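Long-range contacts in 4-aminobutyrate transaminase (PDB 6WOP), which probably transfers the amino group of 4-aminobutyrate to 2-oxoglutarate with the help of pyridoxal 5'-phosphate, as a class-III aminotransferase: residues Phe44-Gly49 / Leu394-Ile399; Lys30-Thr35 / Gly57-Lys62; Phe246-Lys251 / Gly354-Val359; Gly329-Ala334 / Gln403-Leu408. All blocks are in the same frame, centred on the assembly; numbering follows the deposited sequence.

Contact 1. Residues Phe44-Gly49 / Leu394-Ile399; sequences FIDFAG and LYPLTI
Leu394 opens the contact by donating its N-H to the carbonyl of Phe47; N to O is 3.1 Å, and the donor stands well above the carbonyl plane. Its CB lies against the carbonyl oxygen of Ala48, 3.3 Å away. Gly49, with positive phi, brings its CA to the Leu394 carbonyl in a CA-H...O contact, where a side chain would collide with that oxygen. Tyr395 follows, its CA 3.5 Å from Asp46 O. With chi1 at 44°, its CG sits between the backbone N and the carbonyl carbon. The ring presents one edge to a face of Phe47: an edge-to-face pair with planes at 61° and centroids 5.6 Å apart. Pro396 sets CD against Asp46 O at 3.3 Å, a buried oxygen with no hydrogen-bond partner. Asp46 OD1 accepts within its own segment, from Ala48 N in an Asx turn and also from Gly49 N, which makes an Asx motif; both donors come from the same face of the carboxylate. OD2 makes a weak bond to His58 NE2. Pro396 also begins a type I turn, which returns Ile399 to the interface; there CD1 meets the rim of Phe47 at CE1, 3.8 Å away, and crosses Ile45 at CG2. The whole contact is buried: strand 379-384 packs against Ile45 and Phe47, helix 401-416 against Ile45 and Ile399, and helix 321-342 against Tyr395.

Contact 2. Residues Lys30-Thr35 / Gly57-Lys62; sequences KAENAT and GHRHPK
Asn33 and His58 pair their backbones in both directions, Asn33 N to His58 O at 2.8 Å and His58 N to Asn33 O at 2.9 Å. The two reciprocal bonds make a single antiparallel hydrogen-bonded bridge; each donor lies in the carbonyl plane, on a lone pair. Asn33 occupies a type II' turn, and its OD1 is taken by Thr398. The His58 ring receives Ala31 CB over one face, 3.5 Å from the centroid, a CH-pi contact; NE2 makes a weak bond to Asp46. Arg59 NH1 serves two acceptors. It reaches Ala31 O at 2.9 Å, almost in the guanidinium plane, and forms a salt bridge with Glu32 OE1 at 3.1 Å, met from above a carboxylate turned 84° to the guanidinium. A water accepts from Lys30 NZ and Arg59 NH2 and donates to Glu32 OE1. His60 caps helix 61-71, its ND1 accepting from Lys62 N at 3.0 Å. Lys30 NZ lies 4.8 Å from Arg59 NH1, so the Glu32 carboxylate and the water would be expected to temper the repulsion between like charges. The guanidinium that binds strand 28-32 also bonds, through NE, to the Leu71 carbonyl of the second subunit, to which the Ala31 backbone is hydrogen-bonded as well.

Contact 3. Residues Phe246-Lys251 / Gly354-Val359; sequences FARTGK and GSMVAV
The guanidinium of Arg248 meets Ser355 O at its edge: the oxygen lies 8° from the plane and accepts from NE at 3.1 Å and NH2 at 3.0 Å. This is a side-on grip on one atom, and both nitrogens stand over the same face of the Ser355 carbonyl plane. The same group points edge-on, NH2 foremost, at the face of the Tyr395 ring, in a cation-pi contact, and NH1 is held by Tyr395 O and Asn55 OD1. With three acceptors around it the flat group has little freedom to rotate. The Arg248 backbone adds a reciprocal bond, its O accepting from Ser355 N at 2.8 Å, nearly in line with the C=O. Bending at chi2 (75°) turns CD aside from an extended course, while CG rests on Met356 CG at 3.8 Å. Thr249 CG2 runs alongside Met356, touching SD at 3.9 Å. Gly354 brings its CA to 3.2 Å from Thr249 O in a CA-H...O contact; a CB there would clash with Thr249 C. The contact thus fastens a type I turn, Ala247 to Gly250, to the start of strand 356-361, with strand 347-353 against Thr249 and helix 321-342 supplying Ala325 O for the Ser355 hydroxyl.

Contact 4. Residues Gly329-Ala334 / Gln403-Leu408; sequences GAELVA and QFRQGL
Glu331 and Arg405 form a salt bridge between the two helices, OE1 to NE at 2.9 Å. The carboxylate uses its syn lone pair, and OE1 lies in the guanidinium plane, although the angle at the hydrogen is a modest 132°. Glu331 reaches across fully extended, its CG anti to the backbone N, whereas Arg405 bends at chi2. The other oxygen, OE2, sits in the plane of the Phe404 ring at its edge, 4.0 Å from CD2, with carboxylate and ring planes 80° apart; an oxygen placed there faces the ring's hydrogens. The helices, 321-342 and 401-416, run nearly parallel, at -21° with segment axes 11.0 Å apart, and belong to the part of the class-III aminotransferase fold where helices pack on the mixed sheet containing strand 356-361. Inward from the charged pair, the aliphatic part of Glu331 rests on Leu408, CG to CD1 at 3.9 Å. Leu332 then fills the buried side: CB approaches Phe404 CZ at 3.8 Å, and CD1 meets Leu408 CD2 at 3.6 Å. Beyond them Leu332 continues onto Val357 of the sheet, and Phe404 makes an edge-to-face pair with Tyr395.

Overall arrangement
Contact 1 is the hub, with centres about 9, 12 and 11 Å from contacts 2, 3 and 4, and it touches all three. Contacts 2 and 3, about 19 Å apart and with nearest atoms about 8 Å apart, do not meet. Contacts 1, 2 and 3 reach the same seven-stranded mixed sheet, which runs from strand 28-32 to strand 347-353; contact 4 joins two helices, 321-342 and 401-416, packed beside it. Along the chain contact 2 closes before contacts 3 and 4 open, contact 3 falls within the span of contact 1, and contact 4 crosses contacts 1 and 3. Early residues are thus tied to the C-terminal part of the chain, and contact 2 alone reaches the second subunit.

Contact 1. Residues Phe44-Gly49 / Leu394-Ile399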
loop_
_atom_site.group_PDB
_atom_site.type_symbol
_atom_site.label_atom_id
_atom_site.label_comp_id
_atom_site.label_asym_id
_atom_site.label_seq_id
_atom_site.Cartn_x
_atom_site.Cartn_y
_atom_site.Cartn_z
ATOM N N PHE A 44 -21.402 -27.101 -32.655
ATOM C CA PHE A 44 -21.635 -25.710 -32.268
ATOM C C PHE A 44 -20.878 -24.778 -33.198
ATOM O O PHE A 44 -19.746 -25.071 -33.601
ATOM C CB PHE A 44 -21.189 -25.435 -30.846
ATOM C CG PHE A 44 -22.027 -26.106 -29.833
ATOM C CD1 PHE A 44 -21.707 -27.379 -29.415
ATOM C CD2 PHE A 44 -23.178 -25.477 -29.312
ATOM C CE1 PHE A 44 -22.485 -28.027 -28.496
ATOM C CE2 PHE A 44 -23.958 -26.127 -28.377
ATOM C CZ PHE A 44 -23.618 -27.403 -27.967
ATOM N N ILE A 45 -21.514 -23.689 -33.594
ATOM C CA ILE A 45 -20.809 -22.682 -34.378
ATOM C C ILE A 45 -20.156 -21.784 -33.349
ATOM O O ILE A 45 -20.821 -21.333 -32.417
ATOM C CB ILE A 45 -21.765 -21.895 -35.293
ATOM C CG1 ILE A 45 -22.367 -22.809 -36.363
ATOM C CG2 ILE A 45 -21.090 -20.595 -35.838
ATOM C CD1 ILE A 45 -23.584 -22.213 -37.147
ATOM N N ASP A 46 -18.891 -21.510 -33.518
ATOM C CA ASP A 46 -18.138 -20.794 -32.487
ATOM C C ASP A 46 -18.157 -19.289 -32.772
ATOM O O ASP A 46 -17.390 -18.799 -33.608
ATOM C CB ASP A 46 -16.713 -21.358 -32.468
ATOM C CG ASP A 46 -15.834 -20.672 -31.443
ATOM O OD1 ASP A 46 -16.395 -19.988 -30.545
ATOM O OD2 ASP A 46 -14.567 -20.808 -31.559
ATOM N N PHE A 47 -18.974 -18.534 -32.038
ATOM C CA PHE A 47 -18.820 -17.081 -32.028
ATOM C C PHE A 47 -18.073 -16.579 -30.784
ATOM O O PHE A 47 -18.215 -15.400 -30.419
ATOM C CB PHE A 47 -20.172 -16.379 -32.073
ATOM C CG PHE A 47 -20.796 -16.262 -33.487
ATOM C CD1 PHE A 47 -20.288 -16.982 -34.563
ATOM C CD2 PHE A 47 -21.892 -15.432 -33.699
ATOM C CE1 PHE A 47 -20.866 -16.900 -35.859
ATOM C CE2 PHE A 47 -22.447 -15.323 -34.996
ATOM C CZ PHE A 47 -21.946 -16.070 -36.067
ATOM N N ALA A 48 -17.314 -17.446 -30.120
ATOM C CA ALA A 48 -16.548 -17.074 -28.925
ATOM C C ALA A 48 -15.059 -17.022 -29.157
ATOM O O ALA A 48 -14.373 -16.219 -28.511
ATOM C CB ALA A 48 -16.802 -18.077 -27.787
ATOM N N GLY A 49 -14.541 -17.900 -30.002
ATOM C CA GLY A 49 -13.126 -17.876 -30.294
ATOM C C GLY A 49 -12.277 -18.082 -29.058
ATOM O O GLY A 49 -11.179 -17.523 -28.972
ATOM N N LEU A 394 -16.957 -12.734 -31.235
ATOM C CA LEU A 394 -15.538 -13.056 -31.350
ATOM C C LEU A 394 -15.285 -14.292 -32.204
ATOM O O LEU A 394 -14.337 -15.080 -31.929
ATOM C CB LEU A 394 -14.961 -13.267 -29.957
ATOM C CG LEU A 394 -14.891 -11.931 -29.230
ATOM C CD1 LEU A 394 -14.624 -12.187 -27.673
ATOM C CD2 LEU A 394 -13.798 -11.093 -29.864
ATOM N N TYR A 395 -16.139 -14.507 -33.240
ATOM C CA TYR A 395 -15.979 -15.624 -34.166
ATOM C C TYR A 395 -14.591 -15.593 -34.774
ATOM O O TYR A 395 -14.062 -14.499 -34.992
ATOM C CB TYR A 395 -17.005 -15.485 -35.278
ATOM C CG TYR A 395 -17.097 -14.032 -35.804
ATOM C CD1 TYR A 395 -16.257 -13.565 -36.812
ATOM C CD2 TYR A 395 -18.045 -13.152 -35.296
ATOM C CE1 TYR A 395 -16.367 -12.207 -37.289
ATOM C CE2 TYR A 395 -18.163 -11.853 -35.732
ATOM C CZ TYR A 395 -17.346 -11.391 -36.736
ATOM O OH TYR A 395 -17.510 -10.102 -37.133
ATOM N N PRO A 396 -13.993 -16.745 -35.117
ATOM C CA PRO A 396 -12.745 -16.727 -35.887
ATOM C C PRO A 396 -12.901 -15.926 -37.156
ATOM O O PRO A 396 -13.952 -15.993 -37.799
ATOM C CB PRO A 396 -12.512 -18.235 -36.206
ATOM C CG PRO A 396 -13.034 -18.924 -34.929
ATOM C CD PRO A 396 -14.318 -18.089 -34.607
ATOM N N LEU A 397 -11.845 -15.155 -37.523
ATOM C CA LEU A 397 -11.876 -14.373 -38.766
ATOM C C LEU A 397 -11.804 -15.276 -40.000
ATOM O O LEU A 397 -12.086 -14.813 -41.135
ATOM C CB LEU A 397 -10.696 -13.422 -38.804
ATOM C CG LEU A 397 -10.631 -12.428 -37.631
ATOM C CD1 LEU A 397 -9.442 -11.435 -37.800
ATOM C CD2 LEU A 397 -11.968 -11.657 -37.560
ATOM N N THR A 398 -11.478 -16.526 -39.772
ATOM C CA THR A 398 -11.423 -17.570 -40.803
ATOM C C THR A 398 -12.765 -18.310 -40.973
ATOM O O THR A 398 -12.830 -19.286 -41.744
ATOM C CB THR A 398 -10.332 -18.573 -40.409
ATOM O OG1 THR A 398 -10.582 -19.040 -39.069
ATOM C CG2 THR A 398 -8.923 -17.937 -40.425
ATOM N N ILE A 399 -13.811 -17.922 -40.246
ATOM C CA ILE A 399 -15.078 -18.690 -40.300
ATOM C C ILE A 399 -15.598 -18.741 -41.748
ATOM O O ILE A 399 -15.572 -17.729 -42.466
ATOM C CB ILE A 399 -16.117 -18.081 -39.308
ATOM C CG1 ILE A 399 -17.375 -18.956 -39.309
ATOM C CG2 ILE A 399 -16.506 -16.634 -39.684
ATOM C CD1 ILE A 399 -18.336 -18.585 -38.181
#

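Contact 2. Residues Lys30-Thr35 / Gly57-Lys62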
loop_
_atom_site.group_PDB
_atom_site.type_symbol
_atom_site.label_atom_id
_atom_site.label_comp_id
_atom_site.label_asym_id
_atom_site.label_seq_id
_atom_site.Cartn_x
_atom_site.Cartn_y
_atom_site.Cartn_z
ATOM N N LYS A 30 -13.718 -31.780 -29.645
ATOM C CA LYS A 30 -12.921 -31.492 -30.828
ATOM C C LYS A 30 -13.335 -30.105 -31.297
ATOM O O LYS A 30 -14.479 -29.700 -31.076
ATOM C CB LYS A 30 -13.185 -32.549 -31.961
ATOM C CG LYS A 30 -12.364 -32.276 -33.146
ATOM C CD LYS A 30 -12.423 -33.428 -34.165
ATOM C CE LYS A 30 -11.231 -33.356 -35.156
ATOM N NZ LYS A 30 -11.364 -34.386 -36.266
ATOM N N ALA A 31 -12.418 -29.388 -31.942
ATOM C CA ALA A 31 -12.777 -28.080 -32.474
ATOM C C ALA A 31 -11.936 -27.854 -33.717
ATOM O O ALA A 31 -10.808 -28.342 -33.798
ATOM C CB ALA A 31 -12.552 -26.931 -31.459
ATOM N N GLU A 32 -12.506 -27.177 -34.705
ATOM C CA GLU A 32 -11.744 -26.917 -35.927
ATOM C C GLU A 32 -12.346 -25.699 -36.606
ATOM O O GLU A 32 -13.543 -25.705 -36.977
ATOM C CB GLU A 32 -11.703 -28.142 -36.892
ATOM C CG GLU A 32 -10.514 -28.007 -37.938
ATOM C CD GLU A 32 -10.188 -29.316 -38.675
ATOM O OE1 GLU A 32 -10.483 -30.378 -38.143
ATOM O OE2 GLU A 32 -9.660 -29.255 -39.794
ATOM N N ASN A 33 -11.477 -24.710 -36.858
ATOM C CA ASN A 33 -11.814 -23.415 -37.454
ATOM C C ASN A 33 -12.868 -22.778 -36.546
ATOM O O ASN A 33 -12.523 -22.378 -35.420
ATOM C CB ASN A 33 -12.240 -23.517 -38.950
ATOM C CG ASN A 33 -12.409 -22.093 -39.638
ATOM O OD1 ASN A 33 -12.188 -21.036 -39.009
ATOM N ND2 ASN A 33 -12.777 -22.085 -40.883
ATOM N N ALA A 34 -14.140 -22.727 -36.961
ATOM C CA ALA A 34 -15.185 -22.140 -36.115
ATOM C C ALA A 34 -16.246 -23.177 -35.720
ATOM O O ALA A 34 -17.395 -22.812 -35.427
ATOM C CB ALA A 34 -15.845 -20.943 -36.834
ATOM N N THR A 35 -15.906 -24.465 -35.764
ATOM C CA THR A 35 -16.794 -25.557 -35.364
ATOM C C THR A 35 -16.255 -26.229 -34.103
ATOM O O THR A 35 -15.063 -26.571 -34.052
ATOM C CB THR A 35 -16.863 -26.585 -36.491
ATOM O OG1 THR A 35 -17.132 -25.855 -37.714
ATOM C CG2 THR A 35 -18.027 -27.598 -36.262
ATOM N N GLY A 57 -8.788 -19.219 -35.966
ATOM C CA GLY A 57 -9.623 -20.397 -35.846
ATOM C C GLY A 57 -8.954 -21.482 -35.026
ATOM O O GLY A 57 -7.740 -21.496 -34.835
ATOM N N HIS A 58 -9.783 -22.402 -34.497
ATOM C CA HIS A 58 -9.258 -23.586 -33.811
ATOM C C HIS A 58 -8.408 -24.416 -34.772
ATOM O O HIS A 58 -8.857 -24.765 -35.874
ATOM C CB HIS A 58 -10.400 -24.459 -33.316
ATOM C CG HIS A 58 -11.219 -23.855 -32.203
ATOM N ND1 HIS A 58 -10.895 -24.010 -30.862
ATOM C CD2 HIS A 58 -12.374 -23.159 -32.234
ATOM C CE1 HIS A 58 -11.829 -23.438 -30.120
ATOM N NE2 HIS A 58 -12.739 -22.914 -30.928
ATOM N N ARG A 59 -7.192 -24.754 -34.361
ATOM C CA ARG A 59 -6.339 -25.666 -35.133
ATOM C C ARG A 59 -6.211 -25.224 -36.595
ATOM O O ARG A 59 -6.362 -26.033 -37.520
ATOM C CB ARG A 59 -6.851 -27.122 -35.025
ATOM C CG ARG A 59 -6.689 -27.749 -33.564
ATOM C CD ARG A 59 -7.471 -29.076 -33.412
ATOM N NE ARG A 59 -7.075 -30.028 -34.472
ATOM C CZ ARG A 59 -7.900 -30.514 -35.395
ATOM N NH1 ARG A 59 -9.203 -30.188 -35.377
ATOM N NH2 ARG A 59 -7.411 -31.321 -36.328
ATOM N N HIS A 60 -5.913 -23.929 -36.804
ATOM C CA HIS A 60 -5.609 -23.486 -38.155
ATOM C C HIS A 60 -4.500 -24.365 -38.725
ATOM O O HIS A 60 -3.484 -24.593 -38.041
ATOM C CB HIS A 60 -5.185 -22.010 -38.131
ATOM C CG HIS A 60 -4.952 -21.428 -39.480
ATOM N ND1 HIS A 60 -3.839 -21.732 -40.224
ATOM C CD2 HIS A 60 -5.687 -20.559 -40.222
ATOM C CE1 HIS A 60 -3.894 -21.075 -41.375
ATOM N NE2 HIS A 60 -4.992 -20.338 -41.385
ATOM N N PRO A 61 -4.648 -24.874 -39.966
ATOM C CA PRO A 61 -3.667 -25.845 -40.483
ATOM C C PRO A 61 -2.238 -25.355 -40.468
ATOM O O PRO A 61 -1.324 -26.157 -40.211
ATOM C CB PRO A 61 -4.132 -26.085 -41.912
ATOM C CG PRO A 61 -5.584 -25.730 -41.925
ATOM C CD PRO A 61 -5.757 -24.637 -40.916
ATOM N N LYS A 62 -1.993 -24.087 -40.784
ATOM C CA LYS A 62 -0.643 -23.553 -40.776
ATOM C C LYS A 62 -0.057 -23.523 -39.364
ATOM O O LYS A 62 1.150 -23.715 -39.187
ATOM C CB LYS A 62 -0.620 -22.149 -41.391
ATOM C CG LYS A 62 -0.978 -22.211 -42.869
ATOM C CD LYS A 62 0.230 -22.213 -43.757
ATOM C CE LYS A 62 -0.121 -22.007 -45.203
ATOM N NZ LYS A 62 0.654 -22.926 -46.076
HETATM O O HOH W 1 -9.264 -33.274 -37.974
#

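Contact 3. Residues Phe246-Lys251 / Gly354-Val359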
loop_
_atom_site.group_PDB
_atom_site.type_symbol
_atom_site.label_atom_id
_atom_site.label_comp_id
_atom_site.label_asym_id
_atom_site.label_seq_id
_atom_site.Cartn_x
_atom_site.Cartn_y
_atom_site.Cartn_z
ATOM N N PHE A 246 -4.157 -8.436 -33.307
ATOM C CA PHE A 246 -4.091 -9.505 -34.315
ATOM C C PHE A 246 -5.383 -9.622 -35.122
ATOM O O PHE A 246 -6.009 -10.692 -35.217
ATOM C CB PHE A 246 -3.659 -10.806 -33.629
ATOM C CG PHE A 246 -2.300 -10.647 -33.157
ATOM C CD1 PHE A 246 -1.284 -10.781 -34.058
ATOM C CD2 PHE A 246 -2.055 -10.090 -31.924
ATOM C CE1 PHE A 246 0.001 -10.494 -33.740
ATOM C CE2 PHE A 246 -0.760 -9.766 -31.572
ATOM C CZ PHE A 246 0.272 -10.003 -32.485
ATOM N N ALA A 247 -5.708 -8.488 -35.762
ATOM C CA ALA A 247 -6.619 -8.317 -36.907
ATOM C C ALA A 247 -8.084 -8.221 -36.491
ATOM O O ALA A 247 -8.943 -7.997 -37.364
ATOM C CB ALA A 247 -6.461 -9.427 -37.946
ATOM N N ARG A 248 -8.400 -8.310 -35.202
ATOM C CA ARG A 248 -9.806 -8.279 -34.764
ATOM C C ARG A 248 -10.559 -7.058 -35.281
ATOM O O ARG A 248 -11.728 -7.148 -35.665
ATOM C CB ARG A 248 -9.867 -8.304 -33.232
ATOM C CG ARG A 248 -11.217 -8.642 -32.642
ATOM C CD ARG A 248 -11.489 -10.162 -32.788
ATOM N NE ARG A 248 -12.824 -10.372 -33.278
ATOM C CZ ARG A 248 -13.247 -11.543 -33.733
ATOM N NH1 ARG A 248 -12.412 -12.608 -33.744
ATOM N NH2 ARG A 248 -14.482 -11.644 -34.222
ATOM N N THR A 249 -9.908 -5.902 -35.309
ATOM C CA THR A 249 -10.600 -4.649 -35.600
ATOM C C THR A 249 -10.432 -4.252 -37.046
ATOM O O THR A 249 -10.805 -3.141 -37.412
ATOM C CB THR A 249 -10.087 -3.513 -34.714
ATOM O OG1 THR A 249 -8.714 -3.225 -35.058
ATOM C CG2 THR A 249 -10.234 -3.907 -33.251
ATOM N N GLY A 250 -9.845 -5.113 -37.879
ATOM C CA GLY A 250 -9.811 -4.804 -39.310
ATOM C C GLY A 250 -8.508 -4.145 -39.722
ATOM O O GLY A 250 -8.311 -3.850 -40.916
ATOM N N LYS A 251 -7.607 -3.945 -38.764
ATOM C CA LYS A 251 -6.193 -3.649 -38.987
ATOM C C LYS A 251 -5.460 -4.496 -37.966
ATOM O O LYS A 251 -6.094 -5.060 -37.077
ATOM C CB LYS A 251 -5.855 -2.148 -38.831
ATOM C CG LYS A 251 -6.588 -1.243 -39.889
ATOM C CD LYS A 251 -6.163 0.232 -39.693
ATOM C CE LYS A 251 -6.777 1.167 -40.699
ATOM N NZ LYS A 251 -6.359 0.749 -42.068
ATOM N N GLY A 354 -14.277 -3.040 -36.998
ATOM C CA GLY A 354 -13.841 -4.270 -37.657
ATOM C C GLY A 354 -14.774 -5.401 -37.260
ATOM O O GLY A 354 -16.002 -5.301 -37.382
ATOM N N SER A 355 -14.186 -6.485 -36.754
ATOM C CA SER A 355 -15.032 -7.555 -36.235
ATOM C C SER A 355 -14.898 -7.672 -34.730
ATOM O O SER A 355 -15.248 -8.699 -34.163
ATOM C CB SER A 355 -14.718 -8.902 -36.919
ATOM O OG SER A 355 -15.437 -9.023 -38.173
ATOM N N MET A 356 -14.607 -6.535 -34.080
ATOM C CA MET A 356 -14.880 -6.365 -32.660
ATOM C C MET A 356 -16.248 -5.687 -32.592
ATOM O O MET A 356 -16.346 -4.451 -32.613
ATOM C CB MET A 356 -13.787 -5.548 -31.977
ATOM C CG MET A 356 -13.342 -6.164 -30.707
ATOM S SD MET A 356 -11.906 -5.396 -30.044
ATOM C CE MET A 356 -12.116 -5.947 -28.374
ATOM N N VAL A 357 -17.313 -6.517 -32.568
ATOM C CA VAL A 357 -18.708 -6.084 -32.669
ATOM C C VAL A 357 -19.486 -6.586 -31.463
ATOM O O VAL A 357 -19.310 -7.737 -31.039
ATOM C CB VAL A 357 -19.400 -6.605 -33.961
ATOM C CG1 VAL A 357 -20.883 -6.064 -34.062
ATOM C CG2 VAL A 357 -18.614 -6.239 -35.177
ATOM N N ALA A 358 -20.403 -5.750 -30.966
ATOM C CA ALA A 358 -21.255 -6.115 -29.843
ATOM C C ALA A 358 -22.629 -5.492 -30.013
ATOM O O ALA A 358 -22.761 -4.409 -30.582
ATOM C CB ALA A 358 -20.665 -5.642 -28.514
ATOM N N VAL A 359 -23.643 -6.135 -29.427
ATOM C CA VAL A 359 -24.997 -5.591 -29.351
ATOM C C VAL A 359 -25.398 -5.484 -27.876
ATOM O O VAL A 359 -25.180 -6.419 -27.097
ATOM C CB VAL A 359 -26.006 -6.425 -30.145
ATOM C CG1 VAL A 359 -26.195 -7.813 -29.535
ATOM C CG2 VAL A 359 -27.336 -5.657 -30.259
#

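Contact 4. Residues Gly329-Ala334 / Gln403-Leu408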
loop_
_atom_site.group_PDB
_atom_site.type_symbol
_atom_site.label_atom_id
_atom_site.label_comp_id
_atom_site.label_asym_id
_atom_site.label_seq_id
_atom_site.Cartn_x
_atom_site.Cartn_y
_atom_site.Cartn_z
ATOM N N GLY A 329 -17.551 -8.146 -40.113
ATOM C CA GLY A 329 -18.171 -7.200 -39.203
ATOM C C GLY A 329 -19.271 -6.398 -39.867
ATOM O O GLY A 329 -20.318 -6.139 -39.267
ATOM N N ALA A 330 -19.040 -5.961 -41.104
ATOM C CA ALA A 330 -20.061 -5.192 -41.783
ATOM C C ALA A 330 -21.349 -6.006 -41.906
ATOM O O ALA A 330 -22.454 -5.471 -41.707
ATOM C CB ALA A 330 -19.556 -4.734 -43.157
ATOM N N GLU A 331 -21.225 -7.308 -42.227
ATOM C CA GLU A 331 -22.381 -8.168 -42.433
ATOM C C GLU A 331 -23.100 -8.440 -41.124
ATOM O O GLU A 331 -24.351 -8.438 -41.070
ATOM C CB GLU A 331 -21.956 -9.485 -43.094
ATOM C CG GLU A 331 -23.150 -10.375 -43.369
ATOM C CD GLU A 331 -22.837 -11.630 -44.167
ATOM O OE1 GLU A 331 -23.802 -12.384 -44.424
ATOM O OE2 GLU A 331 -21.670 -11.846 -44.539
ATOM N N LEU A 332 -22.326 -8.684 -40.052
ATOM C CA LEU A 332 -22.946 -8.795 -38.743
ATOM C C LEU A 332 -23.635 -7.490 -38.324
ATOM O O LEU A 332 -24.717 -7.530 -37.722
ATOM C CB LEU A 332 -21.911 -9.225 -37.700
ATOM C CG LEU A 332 -22.302 -9.070 -36.213
ATOM C CD1 LEU A 332 -23.549 -9.823 -35.867
ATOM C CD2 LEU A 332 -21.159 -9.576 -35.301
ATOM N N VAL A 333 -23.030 -6.323 -38.589
ATOM C CA VAL A 333 -23.680 -5.083 -38.166
ATOM C C VAL A 333 -25.013 -4.893 -38.898
ATOM O O VAL A 333 -26.029 -4.536 -38.289
ATOM C CB VAL A 333 -22.727 -3.880 -38.340
ATOM C CG1 VAL A 333 -23.466 -2.553 -38.294
ATOM C CG2 VAL A 333 -21.709 -3.830 -37.201
ATOM N N ALA A 334 -25.057 -5.176 -40.208
ATOM C CA ALA A 334 -26.324 -5.044 -40.920
ATOM C C ALA A 334 -27.383 -5.971 -40.336
ATOM O O ALA A 334 -28.568 -5.630 -40.334
ATOM C CB ALA A 334 -26.131 -5.325 -42.410
ATOM N N GLN A 403 -21.162 -20.629 -42.956
ATOM C CA GLN A 403 -21.379 -20.973 -41.560
ATOM C C GLN A 403 -21.612 -19.720 -40.706
ATOM O O GLN A 403 -22.460 -19.717 -39.803
ATOM C CB GLN A 403 -20.179 -21.749 -41.038
ATOM C CG GLN A 403 -20.402 -22.320 -39.653
ATOM C CD GLN A 403 -19.174 -23.054 -39.092
ATOM O OE1 GLN A 403 -18.046 -22.597 -39.209
ATOM N NE2 GLN A 403 -19.422 -24.153 -38.433
ATOM N N PHE A 404 -20.914 -18.632 -41.021
ATOM C CA PHE A 404 -21.196 -17.349 -40.389
ATOM C C PHE A 404 -22.651 -16.928 -40.627
ATOM O O PHE A 404 -23.355 -16.496 -39.697
ATOM C CB PHE A 404 -20.221 -16.310 -40.957
ATOM C CG PHE A 404 -20.350 -14.885 -40.365
ATOM C CD1 PHE A 404 -19.912 -14.600 -39.064
ATOM C CD2 PHE A 404 -20.746 -13.829 -41.192
ATOM C CE1 PHE A 404 -19.930 -13.319 -38.579
ATOM C CE2 PHE A 404 -20.766 -12.529 -40.694
ATOM C CZ PHE A 404 -20.357 -12.291 -39.404
ATOM N N ARG A 405 -23.121 -17.112 -41.858
ATOM C CA ARG A 405 -24.490 -16.750 -42.212
ATOM C C ARG A 405 -25.481 -17.563 -41.385
ATOM O O ARG A 405 -26.485 -17.033 -40.910
ATOM C CB ARG A 405 -24.738 -16.977 -43.705
ATOM C CG ARG A 405 -23.668 -16.384 -44.608
ATOM C CD ARG A 405 -24.240 -15.293 -45.499
ATOM N NE ARG A 405 -23.193 -14.561 -46.207
ATOM C CZ ARG A 405 -22.582 -15.003 -47.301
ATOM N NH1 ARG A 405 -22.913 -16.178 -47.818
ATOM N NH2 ARG A 405 -21.641 -14.269 -47.879
ATOM N N GLN A 406 -25.195 -18.850 -41.216
ATOM C CA GLN A 406 -26.046 -19.720 -40.398
ATOM C C GLN A 406 -26.096 -19.246 -38.959
ATOM O O GLN A 406 -27.145 -19.321 -38.295
ATOM C CB GLN A 406 -25.504 -21.141 -40.417
ATOM C CG GLN A 406 -26.411 -22.201 -39.819
ATOM C CD GLN A 406 -25.796 -23.556 -39.994
ATOM O OE1 GLN A 406 -24.829 -23.687 -40.739
ATOM N NE2 GLN A 406 -26.290 -24.556 -39.263
ATOM N N GLY A 407 -24.933 -18.812 -38.459
ATOM C CA GLY A 407 -24.846 -18.252 -37.119
ATOM C C GLY A 407 -25.694 -17.017 -36.991
ATOM O O GLY A 407 -26.355 -16.835 -35.978
ATOM N N LEU A 408 -25.716 -16.166 -38.031
ATOM C CA LEU A 408 -26.510 -14.930 -37.942
ATOM C C LEU A 408 -27.993 -15.235 -38.043
ATOM O O LEU A 408 -28.824 -14.530 -37.468
ATOM C CB LEU A 408 -26.115 -13.967 -39.047
ATOM C CG LEU A 408 -24.706 -13.412 -39.142
ATOM C CD1 LEU A 408 -24.554 -12.593 -40.424
ATOM C CD2 LEU A 408 -24.339 -12.637 -37.903
#